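Local coordinates for methyl-CpG-binding domain protein 3 (Homo sapiens, PDB 6CCG) that binds methylated CpG sites in double-stranded DNA through its methyl-CpG-binding domain, at residues Q15-E20 with K43-K48. Sequence-based numbering, arbitrary orientation.
Sequences QGWERE and KKFRSK. With nucleotides of chain D; nucleotides of chain C.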
loop_
_atom_site.group_PDB
_atom_site.type_symbol
_atom_site.label_atom_id
_atom_site.label_comp_id
_atom_site.label_asym_id
_atom_site.label_seq_id
_atom_site.Cartn_x
_atom_site.Cartn_y
_atom_site.Cartn_z
ATOM N N GLN A 15 1.697 10.590 8.351
ATOM C CA GLN A 15 1.376 10.026 9.678
ATOM C C GLN A 15 0.042 9.312 9.669
ATOM O O GLN A 15 -0.954 9.823 9.139
ATOM C CB GLN A 15 1.357 11.134 10.762
ATOM N N GLY A 16 0.044 8.094 10.203
ATOM C CA GLY A 16 -1.156 7.280 10.321
ATOM C C GLY A 16 -1.520 6.383 9.139
ATOM O O GLY A 16 -2.432 5.590 9.264
ATOM N N TRP A 17 -0.828 6.509 7.986
ATOM C CA TRP A 17 -1.115 5.634 6.840
ATOM C C TRP A 17 -0.424 4.287 7.075
ATOM O O TRP A 17 0.731 4.240 7.530
ATOM C CB TRP A 17 -0.646 6.231 5.514
ATOM C CG TRP A 17 -1.566 7.278 4.954
ATOM C CD1 TRP A 17 -1.644 8.607 5.349
ATOM C CD2 TRP A 17 -2.502 7.123 3.892
ATOM N NE1 TRP A 17 -2.577 9.270 4.589
ATOM C CE2 TRP A 17 -3.127 8.396 3.694
ATOM C CE3 TRP A 17 -2.897 6.042 3.086
ATOM C CZ2 TRP A 17 -4.115 8.605 2.722
ATOM C CZ3 TRP A 17 -3.866 6.245 2.135
ATOM C CH2 TRP A 17 -4.473 7.548 1.958
ATOM N N GLU A 18 -1.121 3.216 6.764
ATOM C CA GLU A 18 -0.563 1.855 6.964
ATOM C C GLU A 18 -0.503 1.080 5.673
ATOM O O GLU A 18 -1.293 1.351 4.743
ATOM C CB GLU A 18 -1.382 1.124 8.009
ATOM C CG GLU A 18 -1.145 1.660 9.405
ATOM C CD GLU A 18 -2.061 1.079 10.450
ATOM O OE1 GLU A 18 -2.896 0.196 10.141
ATOM O OE2 GLU A 18 -1.932 1.515 11.596
ATOM N N ARG A 19 0.452 0.124 5.606
ATOM C CA ARG A 19 0.637 -0.771 4.454
ATOM C C ARG A 19 0.356 -2.234 4.900
ATOM O O ARG A 19 0.712 -2.613 5.990
ATOM C CB ARG A 19 2.086 -0.679 3.925
ATOM C CG ARG A 19 2.418 -1.617 2.761
ATOM C CD ARG A 19 3.819 -1.341 2.159
ATOM N NE ARG A 19 4.114 -2.292 1.076
ATOM C CZ ARG A 19 4.583 -3.524 1.253
ATOM N NH1 ARG A 19 4.850 -4.004 2.484
ATOM N NH2 ARG A 19 4.808 -4.296 0.189
ATOM N N GLU A 20 -0.301 -3.004 4.037
ATOM C CA GLU A 20 -0.672 -4.385 4.338
ATOM C C GLU A 20 -0.313 -5.269 3.160
ATOM O O GLU A 20 -0.541 -4.894 2.006
ATOM C CB GLU A 20 -2.176 -4.507 4.630
ATOM C CG GLU A 20 -2.693 -5.928 4.844
ATOM C CD GLU A 20 -4.187 -5.954 5.039
ATOM O OE1 GLU A 20 -4.928 -5.648 4.070
ATOM O OE2 GLU A 20 -4.625 -6.276 6.158
ATOM N N LYS A 43 -9.850 3.882 5.312
ATOM C CA LYS A 43 -10.221 3.560 3.915
ATOM C C LYS A 43 -9.147 2.688 3.296
ATOM O O LYS A 43 -7.952 2.978 3.426
ATOM C CB LYS A 43 -10.408 4.804 3.017
ATOM C CG LYS A 43 -10.848 4.400 1.576
ATOM C CD LYS A 43 -11.134 5.566 0.607
ATOM C CE LYS A 43 -11.485 4.980 -0.792
ATOM N N LYS A 44 -9.581 1.679 2.547
ATOM C CA LYS A 44 -8.687 0.693 1.961
ATOM C C LYS A 44 -8.341 1.022 0.520
ATOM O O LYS A 44 -9.226 1.143 -0.294
ATOM C CB LYS A 44 -9.364 -0.711 1.987
ATOM C CG LYS A 44 -8.452 -1.855 1.554
ATOM C CD LYS A 44 -9.111 -3.201 1.833
ATOM C CE LYS A 44 -8.265 -4.397 1.371
ATOM N NZ LYS A 44 -8.902 -5.679 1.790
ATOM N N PHE A 45 -7.052 1.075 0.196
ATOM C CA PHE A 45 -6.580 1.322 -1.190
ATOM C C PHE A 45 -5.862 0.139 -1.754
ATOM O O PHE A 45 -5.028 -0.458 -1.060
ATOM C CB PHE A 45 -5.619 2.489 -1.204
ATOM C CG PHE A 45 -6.232 3.743 -0.803
ATOM C CD1 PHE A 45 -6.352 4.084 0.552
ATOM C CD2 PHE A 45 -6.752 4.605 -1.764
ATOM C CE1 PHE A 45 -6.956 5.303 0.932
ATOM C CE2 PHE A 45 -7.345 5.788 -1.388
ATOM C CZ PHE A 45 -7.455 6.135 -0.031
ATOM N N ARG A 46 -6.110 -0.147 -3.036
ATOM C CA ARG A 46 -5.521 -1.276 -3.690
ATOM C C ARG A 46 -4.786 -0.989 -5.017
ATOM O O ARG A 46 -4.339 -1.924 -5.686
ATOM C CB ARG A 46 -6.562 -2.377 -3.835
ATOM C CG ARG A 46 -7.713 -2.072 -4.722
ATOM C CD ARG A 46 -8.632 -3.254 -4.814
ATOM N NE ARG A 46 -9.588 -3.060 -5.922
ATOM C CZ ARG A 46 -9.986 -3.995 -6.778
ATOM N NH1 ARG A 46 -9.483 -5.224 -6.728
ATOM N NH2 ARG A 46 -10.884 -3.682 -7.727
ATOM N N SER A 47 -4.604 0.291 -5.360
ATOM C CA SER A 47 -3.792 0.667 -6.527
ATOM C C SER A 47 -3.182 2.085 -6.364
ATOM O O SER A 47 -3.730 2.943 -5.668
ATOM C CB SER A 47 -4.617 0.631 -7.803
ATOM O OG SER A 47 -5.411 1.863 -7.974
ATOM N N LYS A 48 -2.090 2.316 -7.065
ATOM C CA LYS A 48 -1.448 3.605 -7.008
ATOM C C LYS A 48 -2.336 4.718 -7.586
ATOM O O LYS A 48 -2.398 5.825 -6.987
ATOM C CB LYS A 48 -0.089 3.583 -7.689
ATOM C CG LYS A 48 0.716 4.849 -7.362
ATOM C CD LYS A 48 2.105 4.823 -7.924
ATOM C CE LYS A 48 2.802 6.116 -7.651
ATOM N NZ LYS A 48 4.043 6.167 -8.436
ATOM N N1 5CM D 6 -8.279 -4.348 -10.731
ATOM C C2 5CM D 6 -8.206 -5.741 -11.007
ATOM N N3 5CM D 6 -7.528 -6.605 -10.220
ATOM C C4 5CM D 6 -6.858 -6.127 -9.145
ATOM C C5 5CM D 6 -6.895 -4.700 -8.864
ATOM C C5A 5CM D 6 -6.187 -4.107 -7.682
ATOM C C6 5CM D 6 -7.623 -3.868 -9.695
ATOM O O2 5CM D 6 -8.788 -6.188 -11.961
ATOM N N4 5CM D 6 -6.182 -6.937 -8.370
ATOM C "C1'" 5CM D 6 -9.087 -3.459 -11.635
ATOM C "C2'" 5CM D 6 -10.060 -2.434 -10.973
ATOM C "C3'" 5CM D 6 -10.411 -1.579 -12.164
ATOM C "C4'" 5CM D 6 -9.152 -1.632 -13.014
ATOM O "O4'" 5CM D 6 -8.283 -2.695 -12.497
ATOM O "O3'" 5CM D 6 -11.389 -2.181 -12.993
ATOM C "C5'" 5CM D 6 -8.382 -0.331 -13.049
ATOM O "O5'" 5CM D 6 -8.132 0.093 -11.739
ATOM P P 5CM D 6 -7.163 1.330 -11.466
ATOM O OP1 5CM D 6 -7.780 2.587 -12.091
ATOM O OP2 5CM D 6 -6.850 1.338 -10.011
ATOM P P DG D 7 -12.911 -1.783 -12.939
ATOM O OP1 DG D 7 -13.129 -0.670 -13.863
ATOM O OP2 DG D 7 -13.335 -1.690 -11.544
ATOM O "O5'" DG D 7 -13.622 -3.091 -13.508
ATOM C "C5'" DG D 7 -13.221 -3.697 -14.743
ATOM C "C4'" DG D 7 -13.721 -5.122 -14.786
ATOM O "O4'" DG D 7 -12.897 -5.977 -13.948
ATOM C "C3'" DG D 7 -15.153 -5.303 -14.288
ATOM O "O3'" DG D 7 -15.728 -6.316 -15.094
ATOM C "C2'" DG D 7 -14.973 -5.737 -12.845
ATOM C "C1'" DG D 7 -13.666 -6.530 -12.882
ATOM N N9 DG D 7 -12.848 -6.458 -11.675
ATOM C C8 DG D 7 -12.410 -5.311 -11.064
ATOM N N7 DG D 7 -11.649 -5.539 -10.031
ATOM C C5 DG D 7 -11.534 -6.917 -9.986
ATOM C C6 DG D 7 -10.832 -7.743 -9.078
ATOM O O6 DG D 7 -10.128 -7.405 -8.111
ATOM N N1 DG D 7 -11.024 -9.087 -9.357
ATOM C C2 DG D 7 -11.766 -9.578 -10.404
ATOM N N2 DG D 7 -11.804 -10.911 -10.528
ATOM N N3 DG D 7 -12.429 -8.814 -11.262
ATOM C C4 DG D 7 -12.270 -7.503 -10.992
ATOM P P DA C 4 -12.658 -6.410 2.330
ATOM O OP1 DA C 4 -13.161 -5.912 3.629
ATOM O OP2 DA C 4 -11.687 -5.599 1.541
ATOM O "O5'" DA C 4 -12.051 -7.876 2.558
ATOM C "C5'" DA C 4 -12.809 -8.884 3.275
ATOM C "C4'" DA C 4 -12.553 -10.262 2.697
ATOM O "O4'" DA C 4 -13.205 -10.407 1.412
ATOM C "C3'" DA C 4 -11.085 -10.607 2.456
ATOM O "O3'" DA C 4 -10.869 -11.980 2.807
ATOM C "C2'" DA C 4 -10.874 -10.266 0.984
ATOM C "C1'" DA C 4 -12.241 -10.498 0.351
ATOM N N9 DA C 4 -12.646 -9.540 -0.678
ATOM C C8 DA C 4 -12.326 -8.205 -0.780
ATOM N N7 DA C 4 -12.921 -7.595 -1.776
ATOM C C5 DA C 4 -13.705 -8.584 -2.353
ATOM C C6 DA C 4 -14.594 -8.571 -3.441
ATOM N N6 DA C 4 -14.840 -7.487 -4.183
ATOM N N1 DA C 4 -15.211 -9.730 -3.763
ATOM C C2 DA C 4 -14.967 -10.816 -3.014
ATOM N N3 DA C 4 -14.164 -10.949 -1.959
ATOM C C4 DA C 4 -13.563 -9.782 -1.671
HETATM O O HOH W 1 -7.228 -6.958 3.647
#
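Trp17, at the entry to strand 18-23, and Phe45 of strand 44-45 make a small, buried aromatic contact between parts of the sheet that are not neighbours: strand 33-38 runs between the two strands. CZ3 of Trp17 comes within 3.4 Å of Phe45 CE1, and CH2 lies close to the same atom; the side chains cross at roughly a right angle, with ring planes inclined at 40°. Both CG atoms stand anti to their own carbonyl carbons (chi1 -79° for Trp17, -64° for Phe45), which brings the six-membered end of the indole obliquely against CE1 and CD1 of Phe45. Leu51 and Leu55 of helix 48-55 also pack on Trp17, while Tyr54 meets Phe45 edge-to-face, so the pair belongs to the hydrophobic core between sheet and helix of the methyl-CpG-binding domain. Nearer the DNA, one water joins the segments, donating to Glu20 OE1 (2.7 Å) and accepting from Lys44 NZ (2.8 Å). The same Glu20 oxygen is bonded to Tyr38 OH, and the extended Lys44 chain delivers NZ to a phosphate oxygen, OP2 of DA4 of chain C. Beyond Phe45, Arg46 reads the methylated step: NH1 bonds O6 of DG7 of chain D at 2.7 Å and NH2 bonds its N7 at 3.1 Å, both nearly straight, while the base of 5CM6 of chain D lies over one guanidinium face, offset, with C6 3.6 Å above its plane. A leucine in place of Arg46 would probably leave O6 and N7 of that guanine without their paired donors and weaken recognition of the CpG. Ser47 OG, which also caps the helix at Gln50 N, donates to OP2 of 5CM6 of chain D.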